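Side-chain contacts in capsule biosynthesis protein capD (Bacillus anthracis, PDB 3G9K), which cleaves the poly-gamma-D-glutamate capsule of the anthrax bacillus and forms its amide bond to meso-diaminopimelic acid in the peptidoglycan: residues A47-V50 with V51-L55; S269-E272 with E273-R276. All blocks are in the same frame, centred on the assembly; numbering follows the deposited sequence.

Overall arrangement
Both contacts run along single helices, each between side chains one turn apart, and they lie far from each other: their centres are about 36 Å apart and their nearest atoms about 27 Å. Interaction 1, on helix 44-58, is core, about 10 Å from the centre of the chain, and all its touching residues are buried; aliphatic groups, one tyrosine ring and a serine folded back on the backbone make it up. Interaction 2, on helix 264-284, is centred about 27 Å from that point; one flank carries charged side chains and a salt bridge, from buried E272 to exposed R276, and another is apolar and buried. The second protein chain of the assembly reaches both helices.

Interaction 1: residues A47-V50 with V51-L55; sequences AAIV and VSYVL
The backbone carbonyl of A48 is gripped twice by S52, one turn further along the helix. S52 OG and S52 N each lie 2.8 Å from A48 O, and they come from opposite faces of the carbonyl plane, with the hydroxyl as donor in its bond. The hydroxyl gets there because OG stands beside its own backbone N and anti to the carbonyl carbon (chi1 -66°), which folds it back along the helix. A buried polar side chain is thus satisfied largely by its own helix, and N18 of the other protein chain adds a weak hydrogen bond to the same OG.

On another side of the helix, I49 and Y53 lie alongside each other and point the same way. I49 CG2, the branch anti to the backbone N, comes to 4.1 Å from Y53 CD1. I49 O lies at the edge of the Y53 ring, in its plane and 3.5 Å from CD1, while also accepting a nearly straight bond from Y53 N (174°). The Y53 ring also packs edge-to-face with F104. V50 and V54 meet more loosely, V50 CG1 lying 4.3 Å from V54 CG2. V51 packs the branch beside its backbone N against the previous turn, with CG2 3.2 Å from A47 O.

Helices 28-39, 104-115 and 120-133 pack around these side chains, and F4 and I6 of the other protein chain reach A47, A48, V51 and S52. This is a regular alpha-helix with i to i+4 bonding and a serine whose hydroxyl bonds to the carbonyl four residues before it, buried within the gamma-glutamyltranspeptidase part of CapD.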
ATOM      1  N   ALA A  47      11.527 -11.337   4.827  1.00 18.97           N
ATOM      2  CA  ALA A  47      11.570  -9.946   5.249  1.00 18.23           C
ATOM      3  C   ALA A  47      10.211  -9.245   5.109  1.00 17.39           C
ATOM      4  O   ALA A  47       9.869  -8.418   5.928  1.00 17.78           O
ATOM      5  CB  ALA A  47      12.642  -9.175   4.471  1.00 17.51           C
ATOM      6  N   ALA A  48       9.469  -9.539   4.050  1.00 16.05           N
ATOM      7  CA  ALA A  48       8.161  -8.905   3.824  1.00 16.08           C
ATOM      8  C   ALA A  48       7.134  -9.304   4.915  1.00 15.67           C
ATOM      9  O   ALA A  48       6.311  -8.501   5.342  1.00 13.78           O
ATOM     10  CB  ALA A  48       7.619  -9.302   2.418  1.00 15.22           C
ATOM     11  N   ILE A  49       7.225 -10.539   5.396  1.00 16.27           N
ATOM     12  CA  ILE A  49       6.338 -11.011   6.449  1.00 16.29           C
ATOM     13  C   ILE A  49       6.684 -10.301   7.734  1.00 16.53           C
ATOM     14  O   ILE A  49       5.793  -9.829   8.484  1.00 17.49           O
ATOM     15  CB  ILE A  49       6.446 -12.549   6.656  1.00 17.32           C
ATOM     16  CG1 ILE A  49       5.854 -13.265   5.448  1.00 16.77           C
ATOM     17  CG2 ILE A  49       5.800 -12.946   7.981  1.00 16.69           C
ATOM     18  CD1 ILE A  49       6.185 -14.787   5.302  1.00 16.24           C
ATOM     19  N   VAL A  50       7.972 -10.223   8.006  1.00 16.40           N
ATOM     20  CA  VAL A  50       8.456  -9.490   9.192  1.00 15.31           C
ATOM     21  C   VAL A  50       8.016  -8.010   9.142  1.00 14.92           C
ATOM     22  O   VAL A  50       7.465  -7.476  10.096  1.00 16.47           O
ATOM     23  CB  VAL A  50       9.974  -9.569   9.275  1.00 16.25           C
ATOM     24  CG1 VAL A  50      10.472  -8.618  10.287  1.00 16.84           C
ATOM     25  CG2 VAL A  50      10.412 -11.025   9.600  1.00 17.72           C
ATOM     26  N   VAL A  51       8.297  -7.356   8.030  1.00 14.82           N
ATOM     27  CA  VAL A  51       7.907  -5.974   7.785  1.00 14.58           C
ATOM     28  C   VAL A  51       6.398  -5.794   7.913  1.00 14.29           C
ATOM     29  O   VAL A  51       5.949  -4.818   8.499  1.00 15.20           O
ATOM     30  CB  VAL A  51       8.403  -5.449   6.405  1.00 13.58           C
ATOM     31  CG1 VAL A  51       7.744  -4.107   6.051  1.00 11.67           C
ATOM     32  CG2 VAL A  51       9.957  -5.292   6.374  1.00 13.55           C
ATOM     33  N   SER A  52       5.617  -6.692   7.323  1.00 15.05           N
ATOM     34  CA  SER A  52       4.132  -6.518   7.370  1.00 15.19           C
ATOM     35  C   SER A  52       3.614  -6.558   8.795  1.00 15.22           C
ATOM     36  O   SER A  52       2.861  -5.682   9.230  1.00 15.36           O
ATOM     37  CB  SER A  52       3.406  -7.548   6.548  1.00 14.69           C
ATOM     38  OG  SER A  52       3.705  -7.360   5.201  1.00 15.92           O
ATOM     39  N   TYR A  53       4.065  -7.540   9.551  1.00 15.50           N
ATOM     40  CA  TYR A  53       3.697  -7.604  10.969  1.00 15.54           C
ATOM     41  C   TYR A  53       4.204  -6.418  11.868  1.00 15.59           C
ATOM     42  O   TYR A  53       3.503  -5.951  12.762  1.00 14.62           O
ATOM     43  CB  TYR A  53       4.110  -8.974  11.527  1.00 15.33           C
ATOM     44  CG  TYR A  53       3.063 -10.061  11.429  1.00 15.92           C
ATOM     45  CD1 TYR A  53       3.167 -11.084  10.509  1.00 15.32           C
ATOM     46  CD2 TYR A  53       2.001 -10.092  12.319  1.00 16.11           C
ATOM     47  CE1 TYR A  53       2.195 -12.142  10.469  1.00 16.99           C
ATOM     48  CE2 TYR A  53       1.069 -11.080  12.275  1.00 17.21           C
ATOM     49  CZ  TYR A  53       1.161 -12.110  11.346  1.00 15.60           C
ATOM     50  OH  TYR A  53       0.188 -13.056  11.352  1.00 15.85           O
ATOM     51  N   VAL A  54       5.426  -5.943  11.655  1.00 15.80           N
ATOM     52  CA  VAL A  54       5.965  -4.787  12.379  1.00 15.18           C
ATOM     53  C   VAL A  54       5.130  -3.504  12.138  1.00 15.18           C
ATOM     54  O   VAL A  54       4.774  -2.799  13.081  1.00 16.31           O
ATOM     55  CB  VAL A  54       7.472  -4.568  12.010  1.00 14.54           C
ATOM     56  CG1 VAL A  54       7.934  -3.174  12.402  1.00 15.14           C
ATOM     57  CG2 VAL A  54       8.320  -5.698  12.637  1.00 17.75           C
ATOM     58  N   LEU A  55       4.762  -3.278  10.886  1.00 14.28           N
ATOM     59  CA  LEU A  55       3.947  -2.159  10.438  1.00 14.46           C
ATOM     60  C   LEU A  55       2.590  -2.229  11.123  1.00 14.32           C
ATOM     61  O   LEU A  55       2.081  -1.196  11.584  1.00 15.57           O
ATOM     62  CB  LEU A  55       3.819  -2.140   8.908  1.00 14.14           C
ATOM     63  CG  LEU A  55       5.056  -1.615   8.165  1.00 14.68           C
ATOM     64  CD1 LEU A  55       4.852  -1.898   6.698  1.00 15.55           C
ATOM     65  CD2 LEU A  55       5.324  -0.138   8.455  1.00 17.17           C
TER

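Interaction 2: residues S269-E272 with E273-R276; sequences SKME and EISR
This is a one-turn contact along helix 264-284, polar and charged on one flank and apolar on another. A salt bridge links E272 to R276, E272 OE1 lying 2.5 Å from R276 NH1 in the model, shorter than usual, so the exact length is doubtful. The two chains cross at an angle, carboxylate and guanidinium planes being 46° apart, and E272 OE2 stays 3.1 Å from the same NH1. R276 folds back toward E272, its CG between backbone N and carbonyl carbon (chi1 68°), while E272, bent at chi2, holds its carboxylate out beside the helix. One face of the guanidinium lies over E273 CA.

E273 also runs back, extended beyond CG, along the preceding turn, and OE2 takes a weak hydrogen bond from S269 OG at 3.3 Å. K133 of the other protein chain makes a weak hydrogen bond with S269 OG and a long, weak ion pair with E273 OE2.

S275 turns its hydroxyl back on the helix, OG lying between its backbone N and carbonyl carbon (chi1 57°). From there it has two carbonyls close by, M271 O at 3.0 Å and E272 O at 3.1 Å, and its proton could go to either. On the buried flank, the selenium of selenomethionine M271 lies 4.3 Å from I274 CD1, a loose apolar contact.

M271, I274 and S275 pack on helix 242-254, and K270 reaches away to a salt bridge with D260. F109, F111 and Q84 of the other protein chain touch M271, E272 and S275, which leaves this helix between helix 242-254 and the partner chain.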
ATOM      1  N   SER A 269      -4.207  19.446 -17.147  1.00 32.75           N
ATOM      2  CA  SER A 269      -5.403  19.199 -17.925  1.00 33.66           C
ATOM      3  C   SER A 269      -5.297  17.884 -18.714  1.00 33.43           C
ATOM      4  O   SER A 269      -6.250  17.118 -18.753  1.00 33.74           O
ATOM      5  CB  SER A 269      -5.712  20.389 -18.846  1.00 33.95           C
ATOM      6  OG  SER A 269      -6.881  20.118 -19.597  1.00 37.88           O
ATOM      7  N   LYS A 270      -4.136  17.619 -19.277  1.00 33.37           N
ATOM      8  CA  LYS A 270      -3.923  16.417 -20.061  1.00 33.69           C
ATOM      9  C   LYS A 270      -3.938  15.166 -19.176  1.00 33.10           C
ATOM     10  O   LYS A 270      -4.227  14.105 -19.619  1.00 32.02           O
ATOM     11  CB  LYS A 270      -2.622  16.520 -20.847  1.00 34.29           C
ATOM     12  CG  LYS A 270      -2.721  17.307 -22.159  1.00 35.19           C
ATOM     13  CD  LYS A 270      -1.419  17.336 -22.907  1.00 35.36           C
ATOM     14  CE  LYS A 270      -1.572  17.748 -24.378  1.00 36.82           C
ATOM     15  NZ  LYS A 270      -0.344  17.611 -25.172  1.00 35.87           N
HETATM   16  N   MSE A 271      -3.478  15.309 -17.902  1.00 39.20           N
HETATM   17  CA  MSE A 271      -3.508  14.218 -16.928  1.00 38.68           C
HETATM   18  C   MSE A 271      -4.940  13.952 -16.473  1.00 39.26           C
HETATM   19  O   MSE A 271      -5.328  12.794 -16.269  1.00 39.02           O
HETATM   20  CB  MSE A 271      -2.602  14.513 -15.723  1.00 37.94           C
HETATM   21  CG  MSE A 271      -1.130  14.169 -15.938  1.00 36.19           C
HETATM   22 SE   MSE A 271      -0.848  12.288 -16.434  0.50 28.18          SE
HETATM   23  CE  MSE A 271       1.073  12.352 -16.662  1.00 32.68           C
ATOM     24  N   GLU A 272      -5.763  15.034 -16.415  1.00 33.23           N
ATOM     25  CA  GLU A 272      -7.123  14.872 -16.001  1.00 33.67           C
ATOM     26  C   GLU A 272      -7.833  14.070 -17.031  1.00 34.38           C
ATOM     27  O   GLU A 272      -8.685  13.303 -16.729  1.00 34.40           O
ATOM     28  CB  GLU A 272      -7.823  16.207 -15.885  1.00 33.93           C
ATOM     29  CG  GLU A 272      -9.218  16.152 -15.317  1.00 33.85           C
ATOM     30  CD  GLU A 272     -10.306  15.786 -16.320  1.00 35.91           C
ATOM     31  OE1 GLU A 272     -10.164  16.098 -17.491  1.00 35.17           O
ATOM     32  OE2 GLU A 272     -11.294  15.181 -15.912  1.00 34.34           O
ATOM     33  N   GLU A 273      -7.481  14.298 -18.269  1.00 35.16           N
ATOM     34  CA  GLU A 273      -8.146  13.621 -19.369  1.00 36.15           C
ATOM     35  C   GLU A 273      -7.814  12.129 -19.336  1.00 35.13           C
ATOM     36  O   GLU A 273      -8.715  11.300 -19.385  1.00 34.32           O
ATOM     37  CB  GLU A 273      -7.749  14.264 -20.709  1.00 36.38           C
ATOM     38  CG  GLU A 273      -8.205  15.730 -20.854  1.00 38.89           C
ATOM     39  CD  GLU A 273      -7.454  16.492 -21.958  1.00 39.65           C
ATOM     40  OE1 GLU A 273      -7.139  15.879 -23.001  1.00 43.90           O
ATOM     41  OE2 GLU A 273      -7.185  17.705 -21.786  1.00 46.34           O
ATOM     42  N   ILE A 274      -6.522  11.809 -19.206  1.00 35.25           N
ATOM     43  CA  ILE A 274      -6.035  10.415 -19.168  1.00 34.84           C
ATOM     44  C   ILE A 274      -6.640   9.622 -18.005  1.00 34.46           C
ATOM     45  O   ILE A 274      -6.998   8.452 -18.167  1.00 33.93           O
ATOM     46  CB  ILE A 274      -4.480  10.363 -19.094  1.00 35.06           C
ATOM     47  CG1 ILE A 274      -3.860  10.844 -20.411  1.00 33.92           C
ATOM     48  CG2 ILE A 274      -3.987   8.940 -18.787  1.00 35.49           C
ATOM     49  CD1 ILE A 274      -2.376  11.157 -20.345  1.00 34.27           C
ATOM     50  N   SER A 275      -6.767  10.263 -16.838  1.00 34.47           N
ATOM     51  CA  SER A 275      -7.314   9.595 -15.667  1.00 34.95           C
ATOM     52  C   SER A 275      -8.821   9.345 -15.776  1.00 34.73           C
ATOM     53  O   SER A 275      -9.287   8.295 -15.385  1.00 32.87           O
ATOM     54  CB  SER A 275      -6.987  10.351 -14.376  1.00 35.02           C
ATOM     55  OG  SER A 275      -7.450  11.676 -14.418  1.00 37.81           O
ATOM     56  N   ARG A 276      -9.596  10.294 -16.292  1.00 35.74           N
ATOM     57  CA  ARG A 276     -11.036  10.026 -16.398  1.00 36.50           C
ATOM     58  C   ARG A 276     -11.310   8.985 -17.490  1.00 35.91           C
ATOM     59  O   ARG A 276     -12.159   8.139 -17.309  1.00 36.17           O
ATOM     60  CB  ARG A 276     -11.877  11.299 -16.538  1.00 37.14           C
ATOM     61  CG  ARG A 276     -11.719  12.042 -17.808  1.00 38.31           C
ATOM     62  CD  ARG A 276     -13.015  12.763 -18.246  1.00 39.67           C
ATOM     63  NE  ARG A 276     -12.733  13.297 -19.576  1.00 42.59           N
ATOM     64  CZ  ARG A 276     -12.247  14.512 -19.826  1.00 44.43           C
ATOM     65  NH1 ARG A 276     -12.080  15.399 -18.858  1.00 46.58           N
ATOM     66  NH2 ARG A 276     -11.975  14.870 -21.074  1.00 46.27           N
TER